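Local coordinates for protein GDNF family receptor alpha-3 (Homo sapiens, PDB 2GH0) that serves as the receptor for the neuronal growth factor artemin, whose binding leads to autophosphorylation and activation of the RET receptor, at residues C[49-54]-C[146-151]. Numbering follows the deposited sequence.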
loop_
_atom_site.group_PDB
_atom_site.type_symbol
_atom_site.label_atom_id
_atom_site.label_comp_id
_atom_site.label_asym_id
_atom_site.label_seq_id
_atom_site.Cartn_x
_atom_site.Cartn_y
_atom_site.Cartn_z
ATOM N N GLN C 49 6.820 35.631 -0.711
ATOM C CA GLN C 49 5.710 34.951 -1.475
ATOM C C GLN C 49 4.701 35.951 -2.033
ATOM O O GLN C 49 4.109 35.726 -3.108
ATOM C CB GLN C 49 5.032 33.873 -0.610
ATOM C CG GLN C 49 5.979 32.701 -0.264
ATOM C CD GLN C 49 6.520 32.073 -1.560
ATOM O OE1 GLN C 49 5.757 31.632 -2.410
ATOM N NE2 GLN C 49 7.819 32.118 -1.740
ATOM N N LEU C 50 4.461 37.046 -1.317
ATOM C CA LEU C 50 3.651 38.169 -1.852
ATOM C C LEU C 50 4.293 38.798 -3.098
ATOM O O LEU C 50 3.605 39.040 -4.124
ATOM C CB LEU C 50 3.364 39.238 -0.752
ATOM C CG LEU C 50 2.309 38.813 0.289
ATOM C CD1 LEU C 50 2.372 39.778 1.423
ATOM C CD2 LEU C 50 0.872 38.826 -0.296
ATOM N N LEU C 51 5.589 39.054 -3.028
ATOM C CA LEU C 51 6.298 39.651 -4.151
ATOM C C LEU C 51 6.202 38.757 -5.375
ATOM O O LEU C 51 5.927 39.235 -6.495
ATOM C CB LEU C 51 7.763 39.892 -3.796
ATOM C CG LEU C 51 8.030 41.154 -2.934
ATOM C CD1 LEU C 51 9.439 41.042 -2.416
ATOM C CD2 LEU C 51 7.845 42.439 -3.719
ATOM N N THR C 52 6.403 37.472 -5.166
ATOM C CA THR C 52 6.309 36.484 -6.278
ATOM C C THR C 52 4.915 36.460 -6.842
ATOM O O THR C 52 4.736 36.393 -8.069
ATOM C CB THR C 52 6.652 35.113 -5.769
ATOM O OG1 THR C 52 8.012 35.173 -5.318
ATOM C CG2 THR C 52 6.516 34.064 -6.859
ATOM N N PHE C 53 3.919 36.535 -5.965
ATOM C CA PHE C 53 2.536 36.448 -6.441
ATOM C C PHE C 53 2.258 37.578 -7.429
ATOM O O PHE C 53 1.708 37.347 -8.469
ATOM C CB PHE C 53 1.489 36.534 -5.284
ATOM C CG PHE C 53 0.061 36.566 -5.803
ATOM C CD1 PHE C 53 -0.555 35.387 -6.167
ATOM C CD2 PHE C 53 -0.616 37.789 -5.987
ATOM C CE1 PHE C 53 -1.858 35.361 -6.686
ATOM C CE2 PHE C 53 -1.925 37.824 -6.514
ATOM C CZ PHE C 53 -2.543 36.580 -6.878
ATOM N N PHE C 54 2.556 38.830 -7.078
ATOM C CA PHE C 54 2.238 39.923 -7.986
ATOM C C PHE C 54 3.175 39.939 -9.216
ATOM O O PHE C 54 2.816 40.443 -10.277
ATOM C CB PHE C 54 2.231 41.268 -7.209
ATOM C CG PHE C 54 1.105 41.349 -6.282
ATOM C CD1 PHE C 54 1.257 41.071 -4.934
ATOM C CD2 PHE C 54 -0.167 41.584 -6.804
ATOM C CE1 PHE C 54 0.145 41.083 -4.097
ATOM C CE2 PHE C 54 -1.282 41.598 -6.000
ATOM C CZ PHE C 54 -1.155 41.322 -4.657
ATOM N N ILE C 146 3.750 45.589 -2.902
ATOM C CA ILE C 146 3.238 44.630 -1.931
ATOM C C ILE C 146 4.231 43.503 -1.718
ATOM O O ILE C 146 4.685 42.874 -2.683
ATOM C CB ILE C 146 1.842 44.143 -2.324
ATOM C CG1 ILE C 146 0.915 45.299 -2.289
ATOM C CG2 ILE C 146 1.249 43.214 -1.260
ATOM C CD1 ILE C 146 -0.378 45.030 -2.851
ATOM N N GLY C 147 4.670 43.334 -0.460
ATOM C CA GLY C 147 5.811 42.450 -0.163
ATOM C C GLY C 147 7.142 43.201 0.060
ATOM O O GLY C 147 8.165 42.570 0.416
ATOM N N THR C 148 7.171 44.508 -0.178
ATOM C CA THR C 148 8.370 45.304 0.147
ATOM C C THR C 148 8.222 45.904 1.549
ATOM O O THR C 148 7.184 45.746 2.198
ATOM C CB THR C 148 8.584 46.466 -0.835
ATOM O OG1 THR C 148 7.524 47.445 -0.665
ATOM C CG2 THR C 148 8.685 45.994 -2.300
ATOM N N ALA C 149 9.239 46.621 2.018
ATOM C CA ALA C 149 9.088 47.391 3.245
ATOM C C ALA C 149 7.975 48.438 3.111
ATOM O O ALA C 149 7.369 48.828 4.120
ATOM C CB ALA C 149 10.427 48.077 3.659
ATOM N N MET C 150 7.684 48.896 1.891
ATOM C CA MET C 150 6.656 49.902 1.705
ATOM C C MET C 150 5.345 49.295 1.278
ATOM O O MET C 150 4.745 49.818 0.339
ATOM C CB MET C 150 7.047 50.897 0.604
ATOM C CG MET C 150 8.377 51.617 0.823
ATOM S SD MET C 150 8.306 52.864 2.059
ATOM C CE MET C 150 7.838 54.339 1.220
ATOM N N THR C 151 4.844 48.270 1.980
ATOM C CA THR C 151 3.624 47.559 1.496
ATOM C C THR C 151 2.414 48.398 1.816
ATOM O O THR C 151 2.199 48.727 3.010
ATOM C CB THR C 151 3.497 46.115 2.147
ATOM O OG1 THR C 151 4.516 45.295 1.589
ATOM C CG2 THR C 151 2.118 45.470 1.895
#
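Leu51 lays its forked end along the backbone of Ile146 and Gly147: CD2 lies 3.4 Å from Ile146 O, while CD1 reaches Gly147 O at 3.5 Å. Its CG lies anti to its own carbonyl carbon and beside the backbone N (chi1 -79°), which turns the fork onto the loop, and CD2 also meets Thr148 CG2 at 3.9 Å. One turn further along helix 43-56, the ring of Phe54 presents its CE1 corner to Ile146 CG2 at 3.7 Å, the two side chains crossing at a slant. Leu50 CB approaches Gly147 CA at 4.1 Å; a CB on Gly147 would clash with Leu51 CG, and at its positive phi (101°) would also jam against Ile146 O. The contact packs a helix of the first GDNF/GAS1 domain against the loop between helix 135-143 and strand 152-154 of the second, with no hydrogen bond across it. Replacing Leu51 with an alanine would probably open a gap over the carbonyls of Ile146 and Gly147 and leave the Thr148 methyl without this neighbour. Within the loop, Thr151 OG1 accepts from Gly147 N and donates to Thr148 O, both at 2.8 Å. Thr148 OG1 accepts from Met150 N in an ST turn and also bonds to Leu145 O. Ile85 touches both Leu50 and Ile146.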